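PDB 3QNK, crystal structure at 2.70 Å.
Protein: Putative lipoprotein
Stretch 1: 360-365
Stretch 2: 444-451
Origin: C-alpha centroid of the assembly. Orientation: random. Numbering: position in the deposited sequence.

Stretch 1, residues 360-365: NVWKWI
Stretch 2, residues 444-451: RIEFAFEE

How do the two backbones run where they meet? Stretch 1 leaves a strand at Asn360 and Val361 (phi/psi -136/159 and -77/149) and folds into a type II' turn from Trp362 to Ile365, closed by Ile365 N to Trp362 O at 2.7 Å; Lys363 (40/-102) and Trp364 (-78/2) occupy its corners. Stretch 2 ends a helix, with Phe447 (-105/23) the first residue to leave helical angles. A type II turn from Phe447 to Glu450 follows, with Ala448 at -62/134 and Phe449 at 68/23, and Glu450 N reaches Phe447 O at 3.2 Å. The nearest CA atoms across the stretches are those of Val361 and Phe449, 7.5 Å apart.

What does Lys363 find at the end of the helix? Its CA-to-CB bond points toward stretch 2, and chi angles of -127°, -153°, -171° and 55° carry the amine to backbone carbonyls. Lys363 NZ makes weak hydrogen bonds to Ala448 O at 3.1 Å and Glu446 O at 3.4 Å. A long salt bridge joins Lys363 NZ to Glu450 OE2 at 3.8 Å; Glu450 (chi1 -78°, chi2 -177°) starts sideways, but its end comes nearer.

How is Trp364 anchored? With chi1 36° (p) and chi2 -96°, the indole presents Trp364 NE1 to Phe449 O, forming a hydrogen bond of 2.8 Å with an N-H...O angle of 156°. The carbonyl oxygen lies at the ring edge, near its plane, as suits an in-plane N-H.

Where do apolar side chains meet? Val361 (chi1 68°, p) and Phe449 (chi1 -50°, m; chi2 -62°) point toward each other's stretch. Val361 CB sits over one face of the phenyl ring, and Val361 CG2 packs 3.5 Å from Phe449 CG.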

ATOM      1  N   ASN B 360      -9.502  23.954 -16.880  1.00 48.19           N
ATOM      2  CA  ASN B 360      -9.634  23.140 -15.667  1.00 48.69           C
ATOM      3  C   ASN B 360     -10.988  22.485 -15.716  1.00 53.54           C
ATOM      4  O   ASN B 360     -11.875  22.978 -16.427  1.00 56.04           O
ATOM      5  CB  ASN B 360      -9.478  23.962 -14.380  1.00 50.43           C
ATOM      6  CG  ASN B 360      -8.092  24.440 -14.121  1.00 57.73           C
ATOM      7  OD1 ASN B 360      -7.732  25.540 -14.504  1.00 58.67           O
ATOM      8  ND2 ASN B 360      -7.290  23.646 -13.440  1.00 45.76           N
ATOM      9  N   VAL B 361     -11.168  21.391 -14.967  1.00 48.42           N
ATOM     10  CA  VAL B 361     -12.455  20.697 -14.911  1.00 47.32           C
ATOM     11  C   VAL B 361     -13.469  21.487 -13.979  1.00 52.36           C
ATOM     12  O   VAL B 361     -13.054  22.187 -13.035  1.00 53.89           O
ATOM     13  CB  VAL B 361     -12.258  19.230 -14.447  1.00 49.56           C
ATOM     14  CG1 VAL B 361     -11.812  19.173 -12.979  1.00 50.27           C
ATOM     15  CG2 VAL B 361     -13.526  18.409 -14.633  1.00 48.81           C
ATOM     16  N   TRP B 362     -14.776  21.395 -14.295  1.00 45.87           N
ATOM     17  CA  TRP B 362     -15.880  21.861 -13.437  1.00 46.65           C
ATOM     18  C   TRP B 362     -16.618  20.561 -12.897  1.00 51.44           C
ATOM     19  O   TRP B 362     -16.141  19.928 -11.933  1.00 50.12           O
ATOM     20  CB  TRP B 362     -16.839  22.831 -14.167  1.00 45.08           C
ATOM     21  CG  TRP B 362     -17.704  23.607 -13.233  1.00 46.98           C
ATOM     22  CD1 TRP B 362     -18.222  23.182 -12.046  1.00 50.53           C
ATOM     23  CD2 TRP B 362     -18.117  24.974 -13.386  1.00 48.00           C
ATOM     24  NE1 TRP B 362     -18.936  24.198 -11.444  1.00 51.89           N
ATOM     25  CE2 TRP B 362     -18.894  25.309 -12.249  1.00 53.47           C
ATOM     26  CE3 TRP B 362     -17.833  25.983 -14.332  1.00 48.99           C
ATOM     27  CZ2 TRP B 362     -19.443  26.592 -12.064  1.00 53.76           C
ATOM     28  CZ3 TRP B 362     -18.399  27.239 -14.159  1.00 51.37           C
ATOM     29  CH2 TRP B 362     -19.204  27.532 -13.043  1.00 53.10           C
ATOM     30  N   LYS B 363     -17.719  20.147 -13.592  1.00 47.14           N
ATOM     31  CA  LYS B 363     -18.530  18.961 -13.340  1.00 47.34           C
ATOM     32  C   LYS B 363     -18.770  18.684 -11.835  1.00 53.06           C
ATOM     33  O   LYS B 363     -19.575  19.365 -11.207  1.00 52.95           O
ATOM     34  CB  LYS B 363     -17.909  17.720 -14.019  1.00 47.71           C
ATOM     35  CG  LYS B 363     -18.908  16.987 -14.900  1.00 51.28           C
ATOM     36  CD  LYS B 363     -18.561  15.537 -15.007  1.00 56.20           C
ATOM     37  CE  LYS B 363     -19.391  14.814 -16.042  1.00 53.41           C
ATOM     38  NZ  LYS B 363     -19.365  15.377 -17.412  1.00 42.78           N
ATOM     39  N   TRP B 364     -18.040  17.714 -11.261  1.00 49.42           N
ATOM     40  CA  TRP B 364     -18.178  17.299  -9.871  1.00 49.27           C
ATOM     41  C   TRP B 364     -17.494  18.263  -8.883  1.00 52.97           C
ATOM     42  O   TRP B 364     -17.563  17.995  -7.685  1.00 55.39           O
ATOM     43  CB  TRP B 364     -17.717  15.842  -9.673  1.00 47.97           C
ATOM     44  CG  TRP B 364     -16.546  15.447 -10.521  1.00 48.86           C
ATOM     45  CD1 TRP B 364     -16.577  14.809 -11.729  1.00 51.04           C
ATOM     46  CD2 TRP B 364     -15.173  15.779 -10.277  1.00 49.14           C
ATOM     47  NE1 TRP B 364     -15.293  14.684 -12.232  1.00 49.82           N
ATOM     48  CE2 TRP B 364     -14.415  15.272 -11.361  1.00 51.80           C
ATOM     49  CE3 TRP B 364     -14.503  16.436  -9.226  1.00 51.58           C
ATOM     50  CZ2 TRP B 364     -13.025  15.373 -11.413  1.00 51.18           C
ATOM     51  CZ3 TRP B 364     -13.126  16.538  -9.281  1.00 52.97           C
ATOM     52  CH2 TRP B 364     -12.401  16.011 -10.366  1.00 52.62           C
ATOM     53  N   ILE B 365     -16.882  19.376  -9.344  1.00 47.83           N
ATOM     54  CA  ILE B 365     -16.380  20.392  -8.415  1.00 48.91           C
ATOM     55  C   ILE B 365     -17.545  21.387  -8.233  1.00 57.19           C
ATOM     56  O   ILE B 365     -17.966  22.013  -9.207  1.00 57.88           O
ATOM     57  CB  ILE B 365     -15.047  21.083  -8.794  1.00 51.03           C
ATOM     58  CG1 ILE B 365     -13.913  20.050  -8.894  1.00 51.07           C
ATOM     59  CG2 ILE B 365     -14.694  22.146  -7.726  1.00 52.12           C
ATOM     60  CD1 ILE B 365     -12.620  20.569  -9.500  1.00 58.95           C
ATOM     61  N   ARG B 444     -18.342  10.479 -25.102  1.00 43.68           N
ATOM     62  CA  ARG B 444     -17.171  11.211 -24.693  1.00 42.28           C
ATOM     63  C   ARG B 444     -17.570  12.495 -23.962  1.00 48.93           C
ATOM     64  O   ARG B 444     -17.004  12.783 -22.916  1.00 52.30           O
ATOM     65  CB  ARG B 444     -16.261  11.508 -25.895  1.00 38.59           C
ATOM     66  CG  ARG B 444     -15.006  12.238 -25.453  1.00 42.85           C
ATOM     67  CD  ARG B 444     -14.237  12.790 -26.599  1.00 47.49           C
ATOM     68  NE  ARG B 444     -12.963  13.322 -26.135  1.00 55.89           N
ATOM     69  CZ  ARG B 444     -12.017  13.792 -26.933  1.00 58.20           C
ATOM     70  NH1 ARG B 444     -12.200  13.819 -28.245  1.00 40.57           N
ATOM     71  NH2 ARG B 444     -10.888  14.254 -26.426  1.00 49.23           N
ATOM     72  N   ILE B 445     -18.537  13.247 -24.495  1.00 44.13           N
ATOM     73  CA  ILE B 445     -18.988  14.503 -23.920  1.00 44.07           C
ATOM     74  C   ILE B 445     -19.789  14.252 -22.642  1.00 53.03           C
ATOM     75  O   ILE B 445     -19.611  14.956 -21.634  1.00 56.48           O
ATOM     76  CB  ILE B 445     -19.803  15.292 -24.964  1.00 46.97           C
ATOM     77  CG1 ILE B 445     -18.956  15.648 -26.205  1.00 46.52           C
ATOM     78  CG2 ILE B 445     -20.479  16.527 -24.365  1.00 47.93           C
ATOM     79  CD1 ILE B 445     -17.690  16.561 -25.951  1.00 50.21           C
ATOM     80  N   GLU B 446     -20.660  13.243 -22.675  1.00 49.12           N
ATOM     81  CA  GLU B 446     -21.490  12.919 -21.535  1.00 48.56           C
ATOM     82  C   GLU B 446     -20.680  12.514 -20.332  1.00 53.06           C
ATOM     83  O   GLU B 446     -20.963  12.954 -19.203  1.00 55.13           O
ATOM     84  CB  GLU B 446     -22.479  11.787 -21.874  1.00 49.72           C
ATOM     85  CG  GLU B 446     -23.607  11.627 -20.850  1.00 51.06           C
ATOM     86  CD  GLU B 446     -24.467  12.861 -20.638  1.00 54.91           C
ATOM     87  OE1 GLU B 446     -24.487  13.746 -21.519  1.00 52.26           O
ATOM     88  OE2 GLU B 446     -25.072  12.980 -19.555  1.00 53.99           O
ATOM     89  N   PHE B 447     -19.700  11.642 -20.571  1.00 47.01           N
ATOM     90  CA  PHE B 447     -18.937  11.061 -19.479  1.00 45.30           C
ATOM     91  C   PHE B 447     -17.523  11.631 -19.327  1.00 47.60           C
ATOM     92  O   PHE B 447     -16.705  11.000 -18.651  1.00 48.57           O
ATOM     93  CB  PHE B 447     -18.950   9.521 -19.597  1.00 45.42           C
ATOM     94  CG  PHE B 447     -20.327   9.039 -19.213  1.00 45.62           C
ATOM     95  CD1 PHE B 447     -20.749   9.077 -17.885  1.00 47.21           C
ATOM     96  CD2 PHE B 447     -21.236   8.641 -20.184  1.00 47.75           C
ATOM     97  CE1 PHE B 447     -22.051   8.727 -17.539  1.00 49.73           C
ATOM     98  CE2 PHE B 447     -22.534   8.257 -19.833  1.00 51.41           C
ATOM     99  CZ  PHE B 447     -22.943   8.334 -18.516  1.00 50.10           C
ATOM    100  N   ALA B 448     -17.273  12.868 -19.832  1.00 40.83           N
ATOM    101  CA  ALA B 448     -15.962  13.493 -19.677  1.00 39.87           C
ATOM    102  C   ALA B 448     -15.659  13.683 -18.180  1.00 45.84           C
ATOM    103  O   ALA B 448     -16.547  14.068 -17.429  1.00 47.21           O
ATOM    104  CB  ALA B 448     -15.917  14.822 -20.417  1.00 40.04           C
ATOM    105  N   PHE B 449     -14.446  13.337 -17.738  1.00 42.01           N
ATOM    106  CA  PHE B 449     -13.941  13.496 -16.353  1.00 41.22           C
ATOM    107  C   PHE B 449     -14.648  12.585 -15.388  1.00 48.98           C
ATOM    108  O   PHE B 449     -14.617  12.825 -14.175  1.00 50.77           O
ATOM    109  CB  PHE B 449     -13.954  14.964 -15.866  1.00 41.83           C
ATOM    110  CG  PHE B 449     -13.298  15.824 -16.909  1.00 42.27           C
ATOM    111  CD1 PHE B 449     -11.958  15.625 -17.251  1.00 44.17           C
ATOM    112  CD2 PHE B 449     -14.052  16.723 -17.670  1.00 42.14           C
ATOM    113  CE1 PHE B 449     -11.369  16.349 -18.293  1.00 43.92           C
ATOM    114  CE2 PHE B 449     -13.471  17.422 -18.727  1.00 44.29           C
ATOM    115  CZ  PHE B 449     -12.125  17.254 -19.012  1.00 42.53           C
ATOM    116  N   GLU B 450     -15.220  11.492 -15.908  1.00 45.53           N
ATOM    117  CA  GLU B 450     -15.906  10.506 -15.070  1.00 45.37           C
ATOM    118  C   GLU B 450     -15.217   9.160 -15.148  1.00 51.11           C
ATOM    119  O   GLU B 450     -15.865   8.143 -14.959  1.00 51.34           O
ATOM    120  CB  GLU B 450     -17.375  10.400 -15.438  1.00 46.08           C
ATOM    121  CG  GLU B 450     -18.181  11.546 -14.862  1.00 50.33           C
ATOM    122  CD  GLU B 450     -19.652  11.410 -15.173  1.00 60.99           C
ATOM    123  OE1 GLU B 450     -20.397  10.824 -14.349  1.00 65.28           O
ATOM    124  OE2 GLU B 450     -20.040  11.820 -16.289  1.00 47.24           O
ATOM    125  N   GLU B 451     -13.897   9.167 -15.398  1.00 49.51           N
ATOM    126  CA  GLU B 451     -13.016   7.995 -15.438  1.00 50.76           C
ATOM    127  C   GLU B 451     -13.476   6.929 -16.461  1.00 57.09           C
ATOM    128  O   GLU B 451     -13.345   5.727 -16.193  1.00 60.38           O
ATOM    129  CB  GLU B 451     -12.857   7.372 -14.022  1.00 52.55           C
ATOM    130  CG  GLU B 451     -11.432   6.920 -13.744  1.00 68.94           C
ATOM    131  CD  GLU B 451     -11.132   6.178 -12.447  1.00 97.44           C
ATOM    132  OE1 GLU B 451     -11.684   6.562 -11.380  1.00 71.22           O
ATOM    133  OE2 GLU B 451     -10.278   5.254 -12.501  1.00 87.41           O
TER